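Long-range contacts in probable CoA-transferase alpha subunit (Rhodococcus jostii, PDB 6COJ), which probably serves as the alpha subunit of a CoA-transferase-family enzyme, binding a coenzyme A thioester whose acyl group carries a spirocyclic lactone: residues D18-L23 with G187-N192; A180-N185 with R213-E218; V217-E222 with V245-N250. The protein carries 1 engineered substitution. One frame throughout, in Å; residues are numbered along the deposited sequence.

Interaction 1: residues D18-L23 with G187-N192. With SO4 (sulfate ion), chain D; SO4 (sulfate ion), chain C.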
loop_
_atom_site.group_PDB
_atom_site.type_symbol
_atom_site.label_atom_id
_atom_site.label_comp_id
_atom_site.label_asym_id
_atom_site.label_seq_id
_atom_site.Cartn_x
_atom_site.Cartn_y
_atom_site.Cartn_z
ATOM N N ASP A 18 -2.123 15.328 -25.281
ATOM C CA ASP A 18 -0.703 15.070 -25.517
ATOM C C ASP A 18 0.093 15.868 -24.493
ATOM O O ASP A 18 0.118 17.103 -24.544
ATOM C CB ASP A 18 -0.343 15.507 -26.936
ATOM C CG ASP A 18 1.107 15.214 -27.306
ATOM O OD1 ASP A 18 1.894 14.761 -26.451
ATOM O OD2 ASP A 18 1.468 15.462 -28.477
ATOM N N LYS A 19 0.753 15.170 -23.569
ATOM C CA LYS A 19 1.434 15.804 -22.449
ATOM C C LYS A 19 2.935 15.959 -22.657
ATOM O O LYS A 19 3.637 16.385 -21.733
ATOM C CB LYS A 19 1.157 15.020 -21.167
ATOM C CG LYS A 19 -0.327 14.875 -20.872
ATOM C CD LYS A 19 -0.573 14.096 -19.586
ATOM C CE LYS A 19 -2.052 13.938 -19.343
ATOM N NZ LYS A 19 -2.290 12.982 -18.203
ATOM N N ARG A 20 3.441 15.644 -23.848
ATOM C CA ARG A 20 4.875 15.754 -24.096
ATOM C C ARG A 20 5.334 17.205 -24.009
ATOM O O ARG A 20 4.752 18.090 -24.647
ATOM C CB ARG A 20 5.209 15.176 -25.471
ATOM C CG ARG A 20 5.118 13.665 -25.499
ATOM C CD ARG A 20 5.292 13.128 -26.899
ATOM N NE ARG A 20 4.194 13.531 -27.768
ATOM C CZ ARG A 20 4.126 13.233 -29.060
ATOM N NH1 ARG A 20 5.104 12.542 -29.632
ATOM N NH2 ARG A 20 3.083 13.629 -29.779
ATOM N N ILE A 21 6.395 17.439 -23.230
ATOM C CA ILE A 21 6.997 18.758 -23.043
ATOM C C ILE A 21 8.501 18.585 -22.853
ATOM O O ILE A 21 8.994 17.489 -22.576
ATOM C CB ILE A 21 6.409 19.502 -21.826
ATOM C CG1 ILE A 21 6.611 18.670 -20.557
ATOM C CG2 ILE A 21 4.954 19.879 -22.064
ATOM C CD1 ILE A 21 5.987 19.288 -19.328
ATOM N N SER A 22 9.241 19.686 -22.995
ATOM C CA SER A 22 10.685 19.657 -22.809
ATOM C C SER A 22 11.039 19.805 -21.329
ATOM O O SER A 22 10.202 20.150 -20.490
ATOM C CB SER A 22 11.345 20.784 -23.594
ATOM O OG SER A 22 11.033 22.025 -22.988
ATOM N N LEU A 23 12.310 19.533 -21.014
ATOM C CA LEU A 23 12.814 19.743 -19.659
ATOM C C LEU A 23 12.591 21.179 -19.206
ATOM O O LEU A 23 12.104 21.422 -18.095
ATOM C CB LEU A 23 14.309 19.415 -19.606
ATOM C CG LEU A 23 14.640 17.928 -19.720
ATOM C CD1 LEU A 23 16.101 17.759 -20.092
ATOM C CD2 LEU A 23 14.343 17.222 -18.410
ATOM N N GLY A 187 7.301 5.238 -20.867
ATOM C CA GLY A 187 5.995 5.852 -20.710
ATOM C C GLY A 187 5.434 6.257 -22.052
ATOM O O GLY A 187 6.146 6.284 -23.057
ATOM N N ASP A 188 4.143 6.591 -22.049
ATOM C CA ASP A 188 3.464 7.088 -23.237
ATOM C C ASP A 188 3.256 8.602 -23.126
ATOM O O ASP A 188 3.588 9.225 -22.109
ATOM C CB ASP A 188 2.220 6.238 -23.552
ATOM C CG ASP A 188 1.025 6.509 -22.629
ATOM O OD1 ASP A 188 1.031 7.501 -21.858
ATOM O OD2 ASP A 188 0.110 5.655 -22.637
ATOM N N LYS A 189 2.732 9.207 -24.202
ATOM C CA LYS A 189 2.568 10.656 -24.228
ATOM C C LYS A 189 1.446 11.140 -23.332
ATOM O O LYS A 189 1.265 12.357 -23.205
ATOM C CB LYS A 189 2.345 11.146 -25.661
ATOM C CG LYS A 189 1.066 10.642 -26.310
ATOM C CD LYS A 189 1.035 11.146 -27.747
ATOM C CE LYS A 189 -0.177 10.680 -28.506
ATOM N NZ LYS A 189 -0.075 11.139 -29.926
ATOM N N HIS A 190 0.692 10.228 -22.709
ATOM C CA HIS A 190 -0.410 10.593 -21.836
ATOM C C HIS A 190 -0.066 10.458 -20.361
ATOM O O HIS A 190 -0.899 10.793 -19.514
ATOM C CB HIS A 190 -1.635 9.724 -22.140
ATOM C CG HIS A 190 -1.964 9.612 -23.594
ATOM N ND1 HIS A 190 -2.353 10.690 -24.360
ATOM C CD2 HIS A 190 -1.985 8.537 -24.415
ATOM C CE1 HIS A 190 -2.579 10.285 -25.599
ATOM N NE2 HIS A 190 -2.371 8.980 -25.655
ATOM N N GLY A 191 1.116 9.943 -20.030
ATOM C CA GLY A 191 1.511 9.792 -18.650
ATOM C C GLY A 191 1.415 8.387 -18.085
ATOM O O GLY A 191 1.819 8.185 -16.935
ATOM N N ASN A 192 0.866 7.417 -18.819
ATOM C CA ASN A 192 1.039 6.041 -18.383
ATOM C C ASN A 192 2.526 5.726 -18.377
ATOM O O ASN A 192 3.239 6.079 -19.322
ATOM C CB ASN A 192 0.284 5.101 -19.312
ATOM C CG ASN A 192 -1.201 5.344 -19.298
ATOM O OD1 ASN A 192 -1.853 5.313 -18.240
ATOM N ND2 ASN A 192 -1.756 5.624 -20.477
HETATM S S SO4 D . -3.764 9.982 -29.806
HETATM O O1 SO4 D . -2.801 10.960 -30.300
HETATM O O2 SO4 D . -4.118 10.302 -28.424
HETATM O O3 SO4 D . -4.960 10.030 -30.644
HETATM O O4 SO4 D . -3.176 8.647 -29.861
HETATM S S SO4 C . 3.735 12.158 -33.216
HETATM O O1 SO4 C . 3.798 12.279 -34.670
HETATM O O2 SO4 C . 4.919 12.790 -32.644
HETATM O O3 SO4 C . 2.527 12.816 -32.722
HETATM O O4 SO4 C . 3.709 10.747 -32.846
HETATM O O HOH W 1 -0.294 13.788 -30.508
#
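This is a polar surface contact between two loops: D18-L23, which leads into helix 23-28, and the type I beta turn D188-G191 in the hairpin joining strands 186-187 and 193-194. Each loop is shaped by an Asx turn, D18 OD1 accepting from R20 N and D188 OD1 from H190 N. K19 N donates to K189 O at 2.9 Å, nearly along the C=O axis (167°). The K19 side chain, extended beyond CG, brings NZ to H190 O at 2.9 Å from above the carbonyl plane; the same NZ also bonds V242 O and forms a salt bridge with an acidic side chain of another protein chain.

K189 has CG in the crowded position between backbone N and carbonyl carbon (chi1 64°), which slips its chain between two flat groups. Its CG lies 3.7 Å above the centre of the H190 ring, whose ND1 bonds R17 O, and its CD lies over one face of the R20 guanidinium, toward the rim. That group grips D18 side-on, with NE 2.9 Å from OD1 and NH2 2.8 Å from OD2, while NH1 and NH2 hold a sulfate, probably from the crystallisation liquor. R20 NH2 and K189 NZ approach to 4.0 Å, a repulsion probably eased in this crystal by anions: a second such sulfate offers O1 to K189 NZ at 2.8 Å, and a water bridges K189 NZ to D18 OD2.

Interaction 2: residues A180-N185 with R213-E218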
loop_
_atom_site.group_PDB
_atom_site.type_symbol
_atom_site.label_atom_id
_atom_site.label_comp_id
_atom_site.label_asym_id
_atom_site.label_seq_id
_atom_site.Cartn_x
_atom_site.Cartn_y
_atom_site.Cartn_z
ATOM N N ALA A 180 5.599 17.379 -8.209
ATOM C CA ALA A 180 6.444 16.197 -8.097
ATOM C C ALA A 180 7.256 16.053 -9.373
ATOM O O ALA A 180 6.747 16.295 -10.476
ATOM C CB ALA A 180 5.615 14.916 -7.889
ATOM N N LEU A 181 8.522 15.669 -9.213
ATOM C CA LEU A 181 9.429 15.364 -10.319
ATOM C C LEU A 181 9.887 13.925 -10.132
ATOM O O LEU A 181 10.464 13.587 -9.093
ATOM C CB LEU A 181 10.647 16.296 -10.299
ATOM C CG LEU A 181 10.371 17.797 -10.228
ATOM C CD1 LEU A 181 11.683 18.552 -10.056
ATOM C CD2 LEU A 181 9.637 18.264 -11.466
ATOM N N VAL A 182 9.604 13.065 -11.115
ATOM C CA VAL A 182 9.985 11.657 -11.042
ATOM C C VAL A 182 10.534 11.235 -12.399
ATOM O O VAL A 182 10.212 11.825 -13.430
ATOM C CB VAL A 182 8.810 10.735 -10.619
ATOM C CG1 VAL A 182 8.250 11.147 -9.243
ATOM C CG2 VAL A 182 7.700 10.743 -11.671
ATOM N N HIS A 183 11.370 10.192 -12.387
ATOM C CA HIS A 183 11.954 9.625 -13.600
ATOM C C HIS A 183 11.657 8.135 -13.653
ATOM O O HIS A 183 11.915 7.414 -12.683
ATOM C CB HIS A 183 13.474 9.808 -13.626
ATOM C CG HIS A 183 14.101 9.352 -14.901
ATOM N ND1 HIS A 183 14.090 10.125 -16.043
ATOM C CD2 HIS A 183 14.742 8.203 -15.227
ATOM C CE1 HIS A 183 14.713 9.477 -17.015
ATOM N NE2 HIS A 183 15.123 8.311 -16.545
ATOM N N LEU A 184 11.146 7.675 -14.789
ATOM C CA LEU A 184 10.791 6.275 -14.974
ATOM C C LEU A 184 11.394 5.743 -16.272
ATOM O O LEU A 184 11.958 6.481 -17.084
ATOM C CB LEU A 184 9.267 6.069 -14.923
ATOM C CG LEU A 184 8.733 6.143 -13.490
ATOM C CD1 LEU A 184 7.222 6.299 -13.472
ATOM C CD2 LEU A 184 9.140 4.894 -12.693
ATOM N N ASN A 185 11.281 4.432 -16.469
ATOM C CA ASN A 185 11.992 3.828 -17.586
ATOM C C ASN A 185 11.255 3.945 -18.911
ATOM O O ASN A 185 11.894 3.997 -19.965
ATOM C CB ASN A 185 12.344 2.371 -17.281
ATOM C CG ASN A 185 13.246 2.252 -16.069
ATOM O OD1 ASN A 185 14.488 2.266 -16.187
ATOM N ND2 ASN A 185 12.645 2.153 -14.904
ATOM N N ARG A 213 2.476 17.326 -11.803
ATOM C CA ARG A 213 3.276 16.110 -11.817
ATOM C C ARG A 213 4.025 16.004 -13.136
ATOM O O ARG A 213 3.406 15.968 -14.204
ATOM C CB ARG A 213 2.374 14.890 -11.630
ATOM C CG ARG A 213 1.876 14.683 -10.202
ATOM C CD ARG A 213 0.706 15.579 -9.834
ATOM N NE ARG A 213 -0.432 15.405 -10.737
ATOM C CZ ARG A 213 -1.365 14.471 -10.582
ATOM N NH1 ARG A 213 -1.291 13.624 -9.566
ATOM N NH2 ARG A 213 -2.371 14.394 -11.437
ATOM N N PHE A 214 5.351 15.932 -13.062
ATOM C CA PHE A 214 6.187 15.815 -14.250
ATOM C C PHE A 214 6.995 14.533 -14.163
ATOM O O PHE A 214 7.687 14.299 -13.166
ATOM C CB PHE A 214 7.072 17.052 -14.396
ATOM C CG PHE A 214 6.272 18.300 -14.510
ATOM C CD1 PHE A 214 5.620 18.604 -15.688
ATOM C CD2 PHE A 214 6.055 19.096 -13.393
ATOM C CE1 PHE A 214 4.826 19.717 -15.779
ATOM C CE2 PHE A 214 5.264 20.221 -13.479
ATOM C CZ PHE A 214 4.646 20.529 -14.675
ATOM N N VAL A 215 6.876 13.689 -15.189
ATOM C CA VAL A 215 7.629 12.441 -15.277
ATOM C C VAL A 215 8.555 12.538 -16.477
ATOM O O VAL A 215 8.106 12.812 -17.597
ATOM C CB VAL A 215 6.726 11.195 -15.367
ATOM C CG1 VAL A 215 5.791 11.250 -16.562
ATOM C CG2 VAL A 215 7.579 9.935 -15.414
ATOM N N SER A 216 9.848 12.369 -16.240
ATOM C CA SER A 216 10.771 12.137 -17.335
ATOM C C SER A 216 10.925 10.630 -17.514
ATOM O O SER A 216 10.844 9.870 -16.548
ATOM C CB SER A 216 12.113 12.846 -17.094
ATOM O OG SER A 216 12.711 12.452 -15.869
ATOM N N VAL A 217 11.092 10.194 -18.763
ATOM C CA VAL A 217 11.210 8.770 -19.064
ATOM C C VAL A 217 12.378 8.559 -20.012
ATOM O O VAL A 217 12.718 9.436 -20.811
ATOM C CB VAL A 217 9.922 8.153 -19.671
ATOM C CG1 VAL A 217 8.787 8.199 -18.677
ATOM C CG2 VAL A 217 9.545 8.880 -20.953
ATOM N N GLU A 218 12.990 7.369 -19.937
ATOM C CA GLU A 218 14.066 7.044 -20.871
ATOM C C GLU A 218 13.592 7.083 -22.319
ATOM O O GLU A 218 14.350 7.468 -23.219
ATOM C CB GLU A 218 14.663 5.666 -20.580
ATOM C CG GLU A 218 15.379 5.510 -19.254
ATOM C CD GLU A 218 16.658 6.330 -19.213
ATOM O OE1 GLU A 218 16.864 7.012 -18.191
ATOM O OE2 GLU A 218 17.408 6.331 -20.210
#
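The H183 imidazole is engaged at its edge through both nitrogens. In the ring plane ND1 meets S216 OG at 2.7 Å, where either partner could donate. NE2 donates to E218 OE1, also at 2.7 Å, and lies above the carboxylate plane, the two planes being turned 77° apart. With CG anti to the backbone N (chi1 -175°), the ring reaches across to the neighbouring strand, and the two bonds fix its rotation. The carboxylate is shared: OE1 also bonds Y261 OH. This pairing probably makes the imidazole more basic. The F214 side chain lies alongside that of L181, pointing the same way, with L181 CD2 4.1 Å from F214 CB.

H183 and S216 share a sheet face with L181 and F214, whereas V182, L184, V215 and V217 point to the other. There V182 CG2 meets V215 CG2 at 3.8 Å, and the L184 and V215 side chains cross at about a right angle, CD1 of L184 meeting CG2 of V215 at 4.1 Å.

The backbones run parallel in register from A180-R213 to L184-V217, their axes 4.6 Å apart at closest and 25° from exact parallelism. F214 N to A180 O, V182 N to F214 O, S216 N to V182 O and L184 N to S216 O form the ladder, and E218 N to L184 O extends it. The connection, which also carries the short strands 186-187 and 193-194, passes through helix 203-208, which packs on V182: a beta-alpha-beta crossover within the seven-stranded parallel sheet of this Rossmann-like CoA-transferase fold.

Interaction 3: residues V217-E222 with V245-N250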
loop_
_atom_site.group_PDB
_atom_site.type_symbol
_atom_site.label_atom_id
_atom_site.label_comp_id
_atom_site.label_asym_id
_atom_site.label_seq_id
_atom_site.Cartn_x
_atom_site.Cartn_y
_atom_site.Cartn_z
ATOM N N VAL A 217 11.092 10.194 -18.763
ATOM C CA VAL A 217 11.210 8.770 -19.064
ATOM C C VAL A 217 12.378 8.559 -20.012
ATOM O O VAL A 217 12.718 9.436 -20.811
ATOM C CB VAL A 217 9.922 8.153 -19.671
ATOM C CG1 VAL A 217 8.787 8.199 -18.677
ATOM C CG2 VAL A 217 9.545 8.880 -20.953
ATOM N N GLU A 218 12.990 7.369 -19.937
ATOM C CA GLU A 218 14.066 7.044 -20.871
ATOM C C GLU A 218 13.592 7.083 -22.319
ATOM O O GLU A 218 14.350 7.468 -23.219
ATOM C CB GLU A 218 14.663 5.666 -20.580
ATOM C CG GLU A 218 15.379 5.510 -19.254
ATOM C CD GLU A 218 16.658 6.330 -19.213
ATOM O OE1 GLU A 218 16.864 7.012 -18.191
ATOM O OE2 GLU A 218 17.408 6.331 -20.210
ATOM N N ARG A 219 12.359 6.658 -22.566
ATOM C CA ARG A 219 11.822 6.585 -23.913
ATOM C C ARG A 219 10.308 6.715 -23.829
ATOM O O ARG A 219 9.670 6.129 -22.947
ATOM C CB ARG A 219 12.181 5.244 -24.567
ATOM C CG ARG A 219 11.718 5.108 -26.012
ATOM C CD ARG A 219 12.062 3.738 -26.580
ATOM N NE ARG A 219 13.487 3.457 -26.491
ATOM C CZ ARG A 219 14.357 3.693 -27.470
ATOM N NH1 ARG A 219 13.944 4.228 -28.616
ATOM N NH2 ARG A 219 15.646 3.401 -27.302
ATOM N N VAL A 220 9.743 7.483 -24.756
ATOM C CA VAL A 220 8.303 7.584 -24.930
ATOM C C VAL A 220 7.908 6.622 -26.037
ATOM O O VAL A 220 8.516 6.623 -27.118
ATOM C CB VAL A 220 7.879 9.023 -25.271
ATOM C CG1 VAL A 220 6.392 9.067 -25.607
ATOM C CG2 VAL A 220 8.162 9.939 -24.110
ATOM N N VAL A 221 6.904 5.788 -25.762
ATOM C CA VAL A 221 6.403 4.795 -26.703
ATOM C C VAL A 221 4.883 4.914 -26.752
ATOM O O VAL A 221 4.266 5.582 -25.928
ATOM C CB VAL A 221 6.820 3.368 -26.294
ATOM C CG1 VAL A 221 8.341 3.242 -26.262
ATOM C CG2 VAL A 221 6.226 3.022 -24.937
ATOM N N GLU A 222 4.274 4.294 -27.764
ATOM C CA GLU A 222 2.816 4.276 -27.771
ATOM C C GLU A 222 2.304 3.370 -26.651
ATOM O O GLU A 222 2.997 2.465 -26.178
ATOM C CB GLU A 222 2.249 3.832 -29.128
ATOM C CG GLU A 222 2.587 4.746 -30.318
ATOM C CD GLU A 222 1.770 6.040 -30.395
ATOM O OE1 GLU A 222 0.619 6.083 -29.913
ATOM O OE2 GLU A 222 2.289 7.026 -30.967
ATOM N N VAL A 245 4.999 14.952 -19.587
ATOM C CA VAL A 245 5.884 13.829 -19.887
ATOM C C VAL A 245 7.092 14.362 -20.645
ATOM O O VAL A 245 6.934 15.008 -21.686
ATOM C CB VAL A 245 5.162 12.768 -20.738
ATOM C CG1 VAL A 245 6.133 11.655 -21.153
ATOM C CG2 VAL A 245 3.970 12.204 -19.996
ATOM N N VAL A 246 8.291 14.074 -20.142
ATOM C CA VAL A 246 9.536 14.513 -20.770
ATOM C C VAL A 246 10.310 13.280 -21.218
ATOM O O VAL A 246 10.565 12.378 -20.415
ATOM C CB VAL A 246 10.391 15.353 -19.805
ATOM C CG1 VAL A 246 11.675 15.812 -20.500
ATOM C CG2 VAL A 246 9.599 16.549 -19.272
ATOM N N GLU A 247 10.691 13.241 -22.488
ATOM C CA GLU A 247 11.572 12.178 -22.957
ATOM C C GLU A 247 13.010 12.587 -22.669
ATOM O O GLU A 247 13.511 13.554 -23.249
ATOM C CB GLU A 247 11.365 11.903 -24.444
ATOM C CG GLU A 247 12.109 10.677 -24.920
ATOM C CD GLU A 247 11.584 10.161 -26.241
ATOM O OE1 GLU A 247 11.105 10.985 -27.050
ATOM O OE2 GLU A 247 11.634 8.932 -26.461
ATOM N N ALA A 248 13.677 11.859 -21.775
ATOM C CA ALA A 248 15.029 12.200 -21.329
ATOM C C ALA A 248 15.864 10.936 -21.225
ATOM O O ALA A 248 16.040 10.367 -20.138
ATOM C CB ALA A 248 15.002 12.966 -20.005
ATOM N N PRO A 249 16.410 10.463 -22.347
ATOM C CA PRO A 249 17.332 9.320 -22.307
ATOM C C PRO A 249 18.540 9.626 -21.433
ATOM O O PRO A 249 19.111 10.717 -21.496
ATOM C CB PRO A 249 17.744 9.130 -23.773
ATOM C CG PRO A 249 16.785 9.952 -24.574
ATOM C CD PRO A 249 16.261 11.031 -23.694
ATOM N N ASN A 250 18.915 8.654 -20.597
ATOM C CA ASN A 250 19.977 8.836 -19.610
ATOM C C ASN A 250 19.640 9.947 -18.623
ATOM O O ASN A 250 20.539 10.544 -18.021
ATOM C CB ASN A 250 21.355 9.056 -20.261
ATOM C CG ASN A 250 22.489 8.389 -19.489
ATOM O OD1 ASN A 250 22.330 7.294 -18.944
ATOM N ND2 ASN A 250 23.650 9.047 -19.450
#
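V217 sits opposite E247 in a parallel bridge, its N donating to V246 O nearly along the C=O axis and its O accepting from A248 N, both at 2.8 Å. These two bonds bracket E247 and join the end of strand 213-217 to strand 244-247, the outermost strand on that side of the parallel sheet within this chain. Beyond the bridge the chains diverge, 217-222 turning off toward helix 223-229, and two glutamates, one from each segment, continue the attachment by accepting backbone N-H groups.

E247 reaches the departing loop with CG anti to the backbone N (chi1 -172°) and an extended chain. Its OE2 takes the V220 N-H in an almost straight bond of 2.9 Å (174° at the hydrogen), although the donor stands well above the carboxylate plane. R219 lies beside E247, pointing the same way, but its charged end does not close on the acid: R219 NH1 is 5.7 Å from E247 OE2, so no salt bridge forms between them, though R219 CG comes 3.9 Å from E247 OE2. The aliphatic part of E247 is used as well, since V220 CG2 rests 3.8 Å from E247 CB. The same methyl group of V220 is 4.0 Å from V245 CG1, so V220 straddles two residues that lie along one side of the edge strand.

E218 holds the other segment where that chain leaves the sheet. P249 CG packs 3.7 Å from E218 O, and N250, whose ND2 is bonded to Q297 OE1, presents its backbone to the acid. Bent at chi2, the E218 side chain folds back so that, with OE1 bonded to Y261 OH, the syn lone pair of OE2 receives N250 N at 2.8 Å, with 161° at the hydrogen.

In the fold
Interactions 2 and 3 are consecutive steps across one parallel sheet: they share V217 and E218, and V215 O lies 2.8 Å from V246 N, probably hydrogen-bonded. The D18-L23 loop of interaction 1 lies along the outer edge of this sheet, beside strand 244-247, the contact's centre being about 8 Å from that of interaction 3 and about 9 Å from that of interaction 2. Probable backbone bonds of 2.9 Å connect interactions 1 and 3, K19 O with V245 N and G187 O with V221 N, while I21 CD1 packs 3.7 Å from F214 CD1 of interaction 2. None includes the CoA thioester pocket residues W41, F88, Y97 and A117; the contacts lie at the sheet's strand ends and edge.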